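Local coordinates for amidohydrolase family protein (Acinetobacter baumannii, PDB 4I6K) that probably hydrolyses 2-pyrone-4,6-dicarboxylic acid, as a member of the amidohydrolase family, at residues A45-D50 with P75-T80; Y51-Q56 with S247-T252. All coordinates share one frame; numbering follows the deposited sequence.

Contact 1. Residues A45-D50 with P75-T80. With CIT (citric acid), chain B.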
loop_
_atom_site.group_PDB
_atom_site.type_symbol
_atom_site.label_atom_id
_atom_site.label_comp_id
_atom_site.label_asym_id
_atom_site.label_seq_id
_atom_site.Cartn_x
_atom_site.Cartn_y
_atom_site.Cartn_z
ATOM N N ALA A 45 -18.046 3.560 -7.329
ATOM C CA ALA A 45 -17.308 2.581 -6.515
ATOM C C ALA A 45 -17.427 1.170 -7.097
ATOM O O ALA A 45 -18.514 0.755 -7.520
ATOM C CB ALA A 45 -17.795 2.599 -5.083
ATOM N N ARG A 46 -16.309 0.447 -7.147
ATOM C CA ARG A 46 -16.319 -0.948 -7.603
ATOM C C ARG A 46 -17.123 -1.797 -6.624
ATOM O O ARG A 46 -17.681 -2.829 -6.995
ATOM C CB ARG A 46 -14.893 -1.511 -7.706
ATOM C CG ARG A 46 -14.124 -1.117 -8.959
ATOM C CD ARG A 46 -12.713 -1.759 -8.998
ATOM N NE ARG A 46 -11.700 -0.990 -8.261
ATOM C CZ ARG A 46 -11.055 -1.431 -7.180
ATOM N NH1 ARG A 46 -11.304 -2.640 -6.696
ATOM N NH2 ARG A 46 -10.155 -0.663 -6.578
ATOM N N TYR A 47 -17.146 -1.364 -5.367
ATOM C CA TYR A 47 -17.873 -2.050 -4.316
ATOM C C TYR A 47 -18.082 -1.120 -3.143
ATOM O O TYR A 47 -17.440 -0.068 -3.040
ATOM C CB TYR A 47 -17.132 -3.304 -3.852
ATOM C CG TYR A 47 -15.846 -3.025 -3.113
ATOM C CD1 TYR A 47 -15.779 -3.118 -1.727
ATOM C CD2 TYR A 47 -14.694 -2.674 -3.806
ATOM C CE1 TYR A 47 -14.600 -2.864 -1.053
ATOM C CE2 TYR A 47 -13.512 -2.416 -3.148
ATOM C CZ TYR A 47 -13.466 -2.511 -1.774
ATOM O OH TYR A 47 -12.276 -2.251 -1.130
ATOM N N ALA A 48 -18.994 -1.510 -2.260
ATOM C CA ALA A 48 -19.352 -0.693 -1.104
ATOM C C ALA A 48 -19.604 -1.611 0.069
ATOM O O ALA A 48 -20.688 -2.173 0.188
ATOM C CB ALA A 48 -20.591 0.137 -1.395
ATOM N N PRO A 49 -18.595 -1.769 0.937
ATOM C CA PRO A 49 -18.687 -2.680 2.072
ATOM C C PRO A 49 -19.860 -2.290 2.974
ATOM O O PRO A 49 -20.199 -1.110 3.063
ATOM C CB PRO A 49 -17.357 -2.468 2.803
ATOM C CG PRO A 49 -16.483 -1.697 1.845
ATOM C CD PRO A 49 -17.393 -0.919 0.994
ATOM N N ASP A 50 -20.459 -3.270 3.641
ATOM C CA ASP A 50 -21.660 -3.047 4.451
ATOM C C ASP A 50 -21.405 -3.361 5.920
ATOM O O ASP A 50 -22.165 -4.091 6.560
ATOM C CB ASP A 50 -22.798 -3.931 3.933
ATOM C CG ASP A 50 -24.101 -3.711 4.682
ATOM O OD1 ASP A 50 -24.334 -2.581 5.172
ATOM O OD2 ASP A 50 -24.894 -4.675 4.773
ATOM N N PRO A 75 -9.255 4.383 1.026
ATOM C CA PRO A 75 -9.895 3.364 0.206
ATOM C C PRO A 75 -10.461 3.913 -1.094
ATOM O O PRO A 75 -10.928 5.042 -1.141
ATOM C CB PRO A 75 -11.038 2.854 1.092
ATOM C CG PRO A 75 -10.848 3.503 2.433
ATOM C CD PRO A 75 -10.066 4.735 2.201
ATOM N N SER A 76 -10.405 3.097 -2.140
ATOM C CA SER A 76 -10.949 3.447 -3.445
ATOM C C SER A 76 -12.384 3.961 -3.386
ATOM O O SER A 76 -12.713 4.974 -4.006
ATOM C CB SER A 76 -10.905 2.230 -4.371
ATOM O OG SER A 76 -11.563 1.131 -3.765
ATOM N N PHE A 77 -13.241 3.272 -2.641
ATOM C CA PHE A 77 -14.664 3.617 -2.633
ATOM C C PHE A 77 -14.972 4.911 -1.910
ATOM O O PHE A 77 -16.100 5.402 -1.979
ATOM C CB PHE A 77 -15.507 2.480 -2.055
ATOM C CG PHE A 77 -15.033 1.995 -0.732
ATOM C CD1 PHE A 77 -15.441 2.628 0.437
ATOM C CD2 PHE A 77 -14.176 0.902 -0.648
ATOM C CE1 PHE A 77 -15.009 2.180 1.679
ATOM C CE2 PHE A 77 -13.730 0.455 0.577
ATOM C CZ PHE A 77 -14.141 1.092 1.744
ATOM N N LEU A 78 -13.972 5.471 -1.229
ATOM C CA LEU A 78 -14.152 6.756 -0.547
ATOM C C LEU A 78 -13.617 7.953 -1.326
ATOM O O LEU A 78 -13.649 9.074 -0.817
ATOM C CB LEU A 78 -13.562 6.732 0.859
ATOM C CG LEU A 78 -14.320 5.817 1.823
ATOM C CD1 LEU A 78 -13.644 5.851 3.171
ATOM C CD2 LEU A 78 -15.785 6.232 1.933
ATOM N N GLY A 79 -13.131 7.718 -2.546
ATOM C CA GLY A 79 -12.716 8.818 -3.423
ATOM C C GLY A 79 -11.654 9.713 -2.804
ATOM O O GLY A 79 -10.706 9.225 -2.185
ATOM N N THR A 80 -11.806 11.026 -2.965
ATOM C CA THR A 80 -10.813 11.961 -2.470
ATOM C C THR A 80 -11.263 12.605 -1.170
ATOM O O THR A 80 -10.675 13.585 -0.734
ATOM C CB THR A 80 -10.512 13.070 -3.470
ATOM O OG1 THR A 80 -11.680 13.884 -3.637
ATOM C CG2 THR A 80 -10.070 12.482 -4.827
HETATM C C1 CIT B . -9.403 -0.249 -1.703
HETATM O O1 CIT B . -8.727 0.803 -1.813
HETATM O O2 CIT B . -10.593 -0.268 -2.078
HETATM C C2 CIT B . -8.792 -1.514 -1.162
HETATM C C3 CIT B . -7.962 -2.113 -2.286
HETATM O O7 CIT B . -6.811 -1.239 -2.457
HETATM C C4 CIT B . -7.466 -3.469 -1.866
HETATM C C5 CIT B . -6.678 -3.110 -0.644
HETATM O O3 CIT B . -5.622 -2.436 -0.747
HETATM O O4 CIT B . -7.110 -3.471 0.468
HETATM C C6 CIT B . -8.744 -2.228 -3.594
HETATM O O5 CIT B . -9.644 -3.090 -3.762
HETATM O O6 CIT B . -8.468 -1.445 -4.535
#
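F77 packs against A45, Y47 and P49 where the loops after the first two strands of a (βα)8 barrel, 28-32 and 69-73, meet beside a bound citric acid. The F77 ring turns its edge to the face of Y47 in an offset T-shaped stack, with centroids 5.2 Å apart and planes at 67°. Y47 OH lies in the plane of the F77 ring, 3.5 Å from its CE2. One face of F77 receives P49, whose CD stands almost exactly over the ring centre, 3.8 Å from the centroid, as a CH-pi contact. P75 CB covers the opposite face, shifted toward the rim, and the ring is held between two prolines. At its root, F77 CB rests 3.8 Å from A45 CB.

The two segments share no direct hydrogen bond; citric acid bridges them instead. Its O2 accepts from Y47 OH at 2.8 Å, and O1 of the same carboxylate takes the backbone N of S76 at 2.9 Å. S76 OG also approaches O2, at a distance too short to be reliable. H31, R123, N125 and H180 complete the grip on this ligand, consistent with a substrate pocket. R46 bends at chi3 (-85°) and presents the edge of its guanidinium to the second carboxylate: NH1 bonds weakly to O5, while NH2 donates to O6 at 2.8 Å with an N-H...O angle of 166°.

Contact 2. Residues Y51-Q56 with S247-T252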
loop_
_atom_site.group_PDB
_atom_site.type_symbol
_atom_site.label_atom_id
_atom_site.label_comp_id
_atom_site.label_asym_id
_atom_site.label_seq_id
_atom_site.Cartn_x
_atom_site.Cartn_y
_atom_site.Cartn_z
ATOM N N TYR A 51 -20.317 -2.831 6.453
ATOM C CA TYR A 51 -19.981 -3.092 7.840
ATOM C C TYR A 51 -19.088 -1.979 8.341
ATOM O O TYR A 51 -18.662 -1.133 7.568
ATOM C CB TYR A 51 -19.303 -4.460 8.003
ATOM C CG TYR A 51 -18.098 -4.679 7.108
ATOM C CD1 TYR A 51 -16.818 -4.360 7.543
ATOM C CD2 TYR A 51 -18.242 -5.217 5.836
ATOM C CE1 TYR A 51 -15.711 -4.557 6.731
ATOM C CE2 TYR A 51 -17.148 -5.414 5.010
ATOM C CZ TYR A 51 -15.884 -5.082 5.467
ATOM O OH TYR A 51 -14.794 -5.277 4.658
ATOM N N GLU A 52 -18.826 -1.982 9.644
ATOM C CA GLU A 52 -17.989 -0.973 10.280
ATOM C C GLU A 52 -16.547 -1.461 10.352
ATOM O O GLU A 52 -16.300 -2.563 10.834
ATOM C CB GLU A 52 -18.506 -0.713 11.700
ATOM C CG GLU A 52 -19.282 0.576 11.884
ATOM C CD GLU A 52 -20.040 1.003 10.651
ATOM O OE1 GLU A 52 -20.931 0.252 10.202
ATOM O OE2 GLU A 52 -19.744 2.105 10.137
ATOM N N ALA A 53 -15.599 -0.656 9.870
ATOM C CA ALA A 53 -14.173 -0.964 10.049
ATOM C C ALA A 53 -13.490 0.155 10.842
ATOM O O ALA A 53 -12.927 1.077 10.253
ATOM C CB ALA A 53 -13.481 -1.177 8.690
ATOM N N THR A 54 -13.548 0.069 12.173
ATOM C CA THR A 54 -13.187 1.185 13.056
ATOM C C THR A 54 -11.717 1.208 13.451
ATOM O O THR A 54 -11.052 0.158 13.482
ATOM C CB THR A 54 -13.996 1.145 14.369
ATOM O OG1 THR A 54 -13.697 -0.068 15.072
ATOM C CG2 THR A 54 -15.476 1.200 14.090
ATOM N N VAL A 55 -11.218 2.402 13.785
ATOM C CA VAL A 55 -9.846 2.524 14.268
ATOM C C VAL A 55 -9.736 1.648 15.484
ATOM O O VAL A 55 -8.739 0.948 15.696
ATOM C CB VAL A 55 -9.506 3.938 14.707
ATOM C CG1 VAL A 55 -7.998 4.154 14.607
ATOM C CG2 VAL A 55 -10.231 4.941 13.860
ATOM N N GLN A 56 -10.790 1.700 16.285
ATOM C CA GLN A 56 -10.886 0.908 17.492
ATOM C C GLN A 56 -10.578 -0.557 17.176
ATOM O O GLN A 56 -9.652 -1.145 17.731
ATOM C CB GLN A 56 -12.293 1.068 18.078
ATOM C CG GLN A 56 -12.633 0.123 19.214
ATOM C CD GLN A 56 -11.964 0.532 20.507
ATOM O OE1 GLN A 56 -11.913 -0.241 21.466
ATOM N NE2 GLN A 56 -11.442 1.756 20.539
ATOM N N SER A 247 -1.274 -5.987 6.774
ATOM C CA SER A 247 -2.385 -6.906 6.959
ATOM C C SER A 247 -3.390 -6.789 5.808
ATOM O O SER A 247 -4.061 -7.761 5.460
ATOM C CB SER A 247 -3.104 -6.614 8.290
ATOM O OG SER A 247 -3.901 -5.426 8.208
ATOM N N ASP A 248 -3.492 -5.595 5.232
ATOM C CA ASP A 248 -4.606 -5.262 4.352
ATOM C C ASP A 248 -5.949 -5.570 5.011
ATOM O O ASP A 248 -6.919 -5.911 4.335
ATOM C CB ASP A 248 -4.487 -6.016 3.026
ATOM C CG ASP A 248 -5.476 -5.526 1.986
ATOM O OD1 ASP A 248 -6.414 -6.280 1.655
ATOM O OD2 ASP A 248 -5.313 -4.388 1.499
ATOM N N TRP A 249 -5.995 -5.446 6.333
ATOM C CA TRP A 249 -7.262 -5.398 7.061
ATOM C C TRP A 249 -8.130 -4.205 6.585
ATOM O O TRP A 249 -7.610 -3.122 6.303
ATOM C CB TRP A 249 -6.983 -5.314 8.565
ATOM C CG TRP A 249 -8.214 -5.344 9.398
ATOM C CD1 TRP A 249 -8.864 -6.449 9.867
ATOM C CD2 TRP A 249 -8.962 -4.205 9.864
ATOM N NE1 TRP A 249 -9.958 -6.072 10.609
ATOM C CE2 TRP A 249 -10.044 -4.701 10.618
ATOM C CE3 TRP A 249 -8.817 -2.822 9.716
ATOM C CZ2 TRP A 249 -10.983 -3.857 11.219
ATOM C CZ3 TRP A 249 -9.749 -1.986 10.316
ATOM C CH2 TRP A 249 -10.819 -2.505 11.052
ATOM N N PRO A 250 -9.462 -4.387 6.504
ATOM C CA PRO A 250 -10.235 -5.553 6.899
ATOM C C PRO A 250 -10.501 -6.500 5.739
ATOM O O PRO A 250 -11.570 -7.107 5.691
ATOM C CB PRO A 250 -11.556 -4.930 7.327
ATOM C CG PRO A 250 -11.740 -3.810 6.312
ATOM C CD PRO A 250 -10.335 -3.326 5.966
ATOM N N HIS A 251 -9.561 -6.597 4.801
ATOM C CA HIS A 251 -9.580 -7.653 3.772
ATOM C C HIS A 251 -10.845 -7.632 2.957
ATOM O O HIS A 251 -11.550 -8.643 2.882
ATOM C CB HIS A 251 -9.404 -9.038 4.414
ATOM C CG HIS A 251 -8.425 -9.041 5.547
ATOM N ND1 HIS A 251 -8.797 -9.253 6.858
ATOM C CD2 HIS A 251 -7.092 -8.794 5.571
ATOM C CE1 HIS A 251 -7.734 -9.163 7.638
ATOM N NE2 HIS A 251 -6.688 -8.881 6.881
ATOM N N THR A 252 -11.124 -6.480 2.345
ATOM C CA THR A 252 -12.382 -6.255 1.614
ATOM C C THR A 252 -12.624 -7.258 0.491
ATOM O O THR A 252 -11.699 -7.598 -0.257
ATOM C CB THR A 252 -12.450 -4.833 0.993
ATOM O OG1 THR A 252 -11.197 -4.507 0.358
ATOM C CG2 THR A 252 -12.799 -3.787 2.065
#
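This is a buried, apolar contact in which Y51 and A53, on the approach to helix 55-64, pack on W249, P250 and T252 in the loop after strand 243-244, the last strand of the barrel. No hydrogen bond crosses it. A53 forms the centre: its CB points at the partner loop and touches W249 CH2 at 3.8 Å and P250 CG at 4.0 Å. W249 has CG anti to the backbone N (chi1 -176°), which carries the six-membered end of the indole across to the A53-T54 backbone. There T54 O approaches CH2 obliquely at 3.6 Å, while T54 N lies at the ring edge, in its plane.

The peptide bond before P250 is cis, and P250 CB sits over the middle of the neighbouring indole, joining the two residues into one compact block. P250 CG meets Y51 at the ring edge, 4.1 Å from CE1. Farther out, Y51 OH lies 3.6 Å from the methyl CG2 of T252, and its polar need is met by a hydrogen bond to E255.

Within the loop, W249 N donates to S247 OG at 2.8 Å, forming an ST turn, and H251 N closes onto D248 O. S247 OG is also bonded to D29, and D248 forms a salt bridge to R216. T54 is the N-cap of the helix, its OG1 taking S57 N. An aspartate in the loop just after the eighth strand, here D248 facing the barrel mouth, is a hallmark of amidohydrolase-type (βα)8 barrels, and D248 probably belongs to the active-site region.

In the fold
From the N terminus the chain leaves strand 28-32, loops through 45-50 and runs directly into 51-56 and helix 55-64. After strand 69-73 it reaches 75-80, where contact 1 closes a stretch of 24 residues that holds helix 55-64 and strand 69-73, joining the loops that follow the first two strands. It then passes round the other strands of the barrel, and only at 247-252 does contact 2 close, tying the last strand's loop back to the first helix. The segments alternate along the sequence, so the two closures cross. Their centres are 13 Å apart, and a probable hydrogen bond between Y47 OH and T252 OG1, 2.9 Å apart, links them. Residues 45-56 thus serve as the seam between the second and eighth strand ends beside the ligand pocket.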